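Local coordinates for protein alcohol dehydrogenase (PDB 1H2B) that probably oxidises alcohols with NAD+ as a zinc-dependent dehydrogenase of a hyperthermophilic archaeon, at residues A191-G196 and I215-K220. Residues are numbered along the deposited sequence; the frame is centred on the assembly and turned at random.
Sequences AIVGVG and IALDVK. With NAJ (nicotinamide-adenine-dinucleotide (acidic form)), chain I.
Ile-192 faces Ala-216 and Val-193 faces Leu-217 in a parallel pair, joining the first two strands of the Rossmann fold. Backbone bonds close the ladder: Ile-192 N to Ile-215 O and, just past the strand end, Gly-194 N to Leu-217 O, each 2.8 Å, with Leu-217 N returning to Ile-192 O. Packing is tightest on the face of Ile-192 and Ala-216, where Val-195 folds in from the turn and helices 197-209 and 221-229 lie. There the small Ala-216 admits two branches at its CB, Ile-192 CG2 at 3.7 Å and Val-195 CG2 at 3.9 Å. The other face is looser, Val-193 CG2 reaching Leu-217 CD2 only at 4.1 Å, while Val-193 CG1 packs against the adenine at C2A. Gly-194, at phi 100°, would jam a CB against the preceding carbonyl, and Gly-196 has no room for one beside NAJ O5B. Asp-218 is buried at the strand ends; the more open side begins at Val-219 and Lys-220. OD1 takes Val-195 N at 2.7 Å through its anti lone pair and also accepts NAJ O3B; OD2 accepts NAJ O2B at 2.6 Å and Val-219 N. An asparagine here would lose the charge and probably leave a backbone N-H facing an NH2. Gripping both hydroxyls, the carboxylate suits NAD+, since a 2'-phosphate at O2B would probably be repelled.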
ATOM      1  N   ALA B 191       1.959 -20.261  -7.687  1.00 13.12           N
ATOM      2  CA  ALA B 191       1.260 -21.495  -8.099  1.00 13.47           C
ATOM      3  C   ALA B 191      -0.182 -21.128  -8.390  1.00 14.40           C
ATOM      4  O   ALA B 191      -0.889 -20.576  -7.526  1.00 16.60           O
ATOM      5  CB  ALA B 191       1.266 -22.515  -6.997  1.00 14.66           C
ATOM      6  N   ILE B 192      -0.617 -21.403  -9.612  1.00 14.12           N
ATOM      7  CA  ILE B 192      -2.004 -21.153  -9.998  1.00 12.68           C
ATOM      8  C   ILE B 192      -2.617 -22.539 -10.074  1.00 12.87           C
ATOM      9  O   ILE B 192      -2.161 -23.384 -10.863  1.00 15.19           O
ATOM     10  CB  ILE B 192      -2.075 -20.291 -11.339  1.00 16.63           C
ATOM     11  CG1 ILE B 192      -3.519 -19.942 -11.714  1.00 18.09           C
ATOM     12  CG2 ILE B 192      -1.258 -20.924 -12.516  1.00 18.16           C
ATOM     13  CD1 ILE B 192      -4.337 -21.106 -12.227  1.00 17.15           C
ATOM     14  N   VAL B 193      -3.581 -22.811  -9.204  1.00 12.37           N
ATOM     15  CA  VAL B 193      -4.063 -24.177  -9.039  1.00 15.54           C
ATOM     16  C   VAL B 193      -5.456 -24.277  -9.627  1.00 14.47           C
ATOM     17  O   VAL B 193      -6.387 -23.625  -9.128  1.00 14.81           O
ATOM     18  CB  VAL B 193      -4.102 -24.525  -7.532  1.00 15.35           C
ATOM     19  CG1 VAL B 193      -4.687 -25.937  -7.333  1.00 17.05           C
ATOM     20  CG2 VAL B 193      -2.715 -24.371  -6.918  1.00 16.06           C
ATOM     21  N   GLY B 194      -5.600 -25.100 -10.694  1.00 14.39           N
ATOM     22  CA  GLY B 194      -6.858 -25.234 -11.388  1.00 14.61           C
ATOM     23  C   GLY B 194      -6.865 -24.412 -12.641  1.00 15.25           C
ATOM     24  O   GLY B 194      -7.083 -23.205 -12.552  1.00 15.39           O
ATOM     25  N   VAL B 195      -6.585 -25.059 -13.778  1.00 15.02           N
ATOM     26  CA  VAL B 195      -6.527 -24.368 -15.068  1.00 14.90           C
ATOM     27  C   VAL B 195      -7.884 -24.524 -15.737  1.00 16.74           C
ATOM     28  O   VAL B 195      -8.006 -25.086 -16.839  1.00 18.59           O
ATOM     29  CB  VAL B 195      -5.350 -24.878 -15.949  1.00 14.31           C
ATOM     30  CG1 VAL B 195      -5.216 -24.006 -17.249  1.00 15.23           C
ATOM     31  CG2 VAL B 195      -4.044 -24.859 -15.178  1.00 15.04           C
ATOM     32  N   GLY B 196      -8.892 -24.010 -15.026  1.00 14.79           N
ATOM     33  CA  GLY B 196     -10.273 -24.130 -15.443  1.00 15.41           C
ATOM     34  C   GLY B 196     -10.783 -22.883 -16.117  1.00 16.68           C
ATOM     35  O   GLY B 196     -10.010 -22.138 -16.727  1.00 16.94           O
ATOM     36  N   ILE B 215       3.752 -21.409 -11.976  1.00 15.57           N
ATOM     37  CA  ILE B 215       3.648 -22.887 -11.921  1.00 15.90           C
ATOM     38  C   ILE B 215       2.135 -23.214 -11.942  1.00 16.25           C
ATOM     39  O   ILE B 215       1.395 -22.780 -11.016  1.00 15.88           O
ATOM     40  CB  ILE B 215       4.264 -23.450 -10.626  1.00 16.03           C
ATOM     41  CG1 ILE B 215       5.756 -23.018 -10.484  1.00 16.18           C
ATOM     42  CG2 ILE B 215       4.122 -25.003 -10.591  1.00 18.12           C
ATOM     43  CD1 ILE B 215       6.331 -23.284  -9.095  1.00 18.52           C
ATOM     44  N   ALA B 216       1.648 -23.916 -12.964  1.00 14.85           N
ATOM     45  CA  ALA B 216       0.188 -24.180 -13.057  1.00 13.96           C
ATOM     46  C   ALA B 216      -0.052 -25.632 -12.687  1.00 16.45           C
ATOM     47  O   ALA B 216       0.683 -26.538 -13.178  1.00 17.03           O
ATOM     48  CB  ALA B 216      -0.344 -23.918 -14.455  1.00 15.46           C
ATOM     49  N   LEU B 217      -1.086 -25.876 -11.871  1.00 14.40           N
ATOM     50  CA  LEU B 217      -1.447 -27.235 -11.440  1.00 14.64           C
ATOM     51  C   LEU B 217      -2.809 -27.612 -11.960  1.00 16.05           C
ATOM     52  O   LEU B 217      -3.748 -26.812 -11.940  1.00 15.42           O
ATOM     53  CB  LEU B 217      -1.526 -27.275  -9.904  1.00 14.91           C
ATOM     54  CG  LEU B 217      -0.170 -27.543  -9.218  1.00 15.01           C
ATOM     55  CD1 LEU B 217       0.821 -26.443  -9.486  1.00 15.74           C
ATOM     56  CD2 LEU B 217      -0.342 -27.678  -7.701  1.00 16.95           C
ATOM     57  N   ASP B 218      -2.922 -28.857 -12.435  1.00 14.90           N
ATOM     58  CA  ASP B 218      -4.242 -29.413 -12.759  1.00 13.39           C
ATOM     59  C   ASP B 218      -4.116 -30.901 -12.720  1.00 15.03           C
ATOM     60  O   ASP B 218      -3.077 -31.417 -12.373  1.00 16.36           O
ATOM     61  CB  ASP B 218      -4.739 -28.906 -14.122  1.00 16.77           C
ATOM     62  CG  ASP B 218      -6.233 -28.850 -14.200  1.00 17.74           C
ATOM     63  OD1 ASP B 218      -6.832 -27.745 -14.187  1.00 17.17           O
ATOM     64  OD2 ASP B 218      -6.936 -29.912 -14.222  1.00 20.04           O
ATOM     65  N   VAL B 219      -5.204 -31.581 -13.069  1.00 17.66           N
ATOM     66  CA  VAL B 219      -5.260 -33.040 -12.975  1.00 17.20           C
ATOM     67  C   VAL B 219      -5.632 -33.693 -14.290  1.00 20.92           C
ATOM     68  O   VAL B 219      -5.891 -34.916 -14.322  1.00 24.37           O
ATOM     69  CB  VAL B 219      -6.253 -33.456 -11.889  1.00 17.34           C
ATOM     70  CG1 VAL B 219      -5.683 -33.071 -10.485  1.00 18.73           C
ATOM     71  CG2 VAL B 219      -7.685 -32.846 -12.137  1.00 17.14           C
ATOM     72  N   LYS B 220      -5.696 -32.909 -15.356  1.00 21.36           N
ATOM     73  CA  LYS B 220      -6.025 -33.440 -16.685  1.00 21.45           C
ATOM     74  C   LYS B 220      -4.960 -32.999 -17.632  1.00 22.32           C
ATOM     75  O   LYS B 220      -4.616 -31.806 -17.692  1.00 20.24           O
ATOM     76  CB  LYS B 220      -7.355 -32.839 -17.160  1.00 25.88           C
ATOM     77  CG  LYS B 220      -8.544 -33.161 -16.237  1.00 29.05           C
ATOM     78  CD  LYS B 220      -9.493 -34.146 -16.923  1.00 41.92           C
ATOM     79  CE  LYS B 220     -10.003 -35.255 -15.987  1.00 47.06           C
ATOM     80  NZ  LYS B 220     -10.643 -34.763 -14.737  1.00 44.75           N
TER
HETATM   81  PA  NAJ I1361     -13.835 -25.294 -13.584  1.00 17.71           P
HETATM   82  O1A NAJ I1361     -14.635 -26.543 -13.338  1.00 18.35           O
HETATM   83  O2A NAJ I1361     -13.806 -24.682 -14.994  1.00 17.12           O
HETATM   84  O5B NAJ I1361     -12.282 -25.506 -13.279  1.00 17.76           O
HETATM   85  C5B NAJ I1361     -11.817 -26.285 -12.169  1.00 17.01           C
HETATM   86  C4B NAJ I1361     -10.442 -26.765 -12.604  1.00 15.34           C
HETATM   87  O4B NAJ I1361      -9.832 -27.381 -11.451  1.00 14.23           O
HETATM   88  C3B NAJ I1361     -10.473 -27.769 -13.756  1.00 15.86           C
HETATM   89  O3B NAJ I1361      -9.539 -27.422 -14.792  1.00 18.05           O
HETATM   90  C2B NAJ I1361     -10.095 -29.030 -12.991  1.00 17.90           C
HETATM   91  O2B NAJ I1361      -9.503 -30.052 -13.807  1.00 18.14           O
HETATM   92  C1B NAJ I1361      -9.132 -28.531 -11.906  1.00 16.05           C
HETATM   93  N9A NAJ I1361      -8.966 -29.428 -10.763  1.00 17.34           N
HETATM   94  C8A NAJ I1361      -9.874 -30.310 -10.160  1.00 19.14           C
HETATM   95  N7A NAJ I1361      -9.275 -30.912  -9.097  1.00 17.28           N
HETATM   96  C5A NAJ I1361      -7.998 -30.434  -9.020  1.00 16.16           C
HETATM   97  C6A NAJ I1361      -6.948 -30.678  -8.169  1.00 17.04           C
HETATM   98  N6A NAJ I1361      -7.009 -31.573  -7.173  1.00 17.61           N
HETATM   99  N1A NAJ I1361      -5.793 -29.959  -8.332  1.00 15.51           N
HETATM  100  C2A NAJ I1361      -5.627 -29.055  -9.366  1.00 14.92           C
HETATM  101  N3A NAJ I1361      -6.657 -28.842 -10.213  1.00 13.16           N
HETATM  102  C4A NAJ I1361      -7.820 -29.527 -10.042  1.00 15.34           C
HETATM  103  O3  NAJ I1361     -14.338 -24.236 -12.509  1.00 16.09           O
HETATM  104  PN  NAJ I1361     -14.451 -22.631 -12.631  1.00 15.94           P
HETATM  105  O1N NAJ I1361     -15.739 -22.258 -13.205  1.00 15.80           O
HETATM  106  O2N NAJ I1361     -13.205 -22.096 -13.213  1.00 15.31           O
HETATM  107  O5D NAJ I1361     -14.583 -22.268 -11.072  1.00 14.60           O
HETATM  108  C5D NAJ I1361     -13.450 -22.498 -10.236  1.00 15.36           C
HETATM  109  C4D NAJ I1361     -13.868 -22.360  -8.781  1.00 14.07           C
HETATM  110  O4D NAJ I1361     -14.080 -20.962  -8.515  1.00 15.72           O
HETATM  111  C3D NAJ I1361     -15.198 -23.034  -8.447  1.00 13.51           C
HETATM  112  O3D NAJ I1361     -15.175 -23.401  -7.056  1.00 15.30           O
HETATM  113  C2D NAJ I1361     -16.216 -21.904  -8.653  1.00 16.56           C
HETATM  114  O2D NAJ I1361     -17.438 -22.067  -7.989  1.00 16.12           O
HETATM  115  C1D NAJ I1361     -15.390 -20.755  -8.047  1.00 14.56           C
HETATM  116  N1N NAJ I1361     -15.793 -19.379  -8.336  1.00 14.82           N
HETATM  117  C2N NAJ I1361     -15.442 -18.445  -7.407  1.00 14.47           C
HETATM  118  C3N NAJ I1361     -15.727 -17.109  -7.634  1.00 13.13           C
HETATM  119  C7N NAJ I1361     -15.395 -16.101  -6.583  1.00 14.95           C
HETATM  120  O7N NAJ I1361     -15.791 -14.846  -6.857  1.00 14.75           O
HETATM  121  N7N NAJ I1361     -14.696 -16.341  -5.470  1.00 13.75           N
HETATM  122  C4N NAJ I1361     -16.363 -16.659  -8.838  1.00 16.75           C
HETATM  123  C5N NAJ I1361     -16.536 -17.662  -9.833  1.00 16.34           C
HETATM  124  C6N NAJ I1361     -16.286 -18.994  -9.564  1.00 16.13           C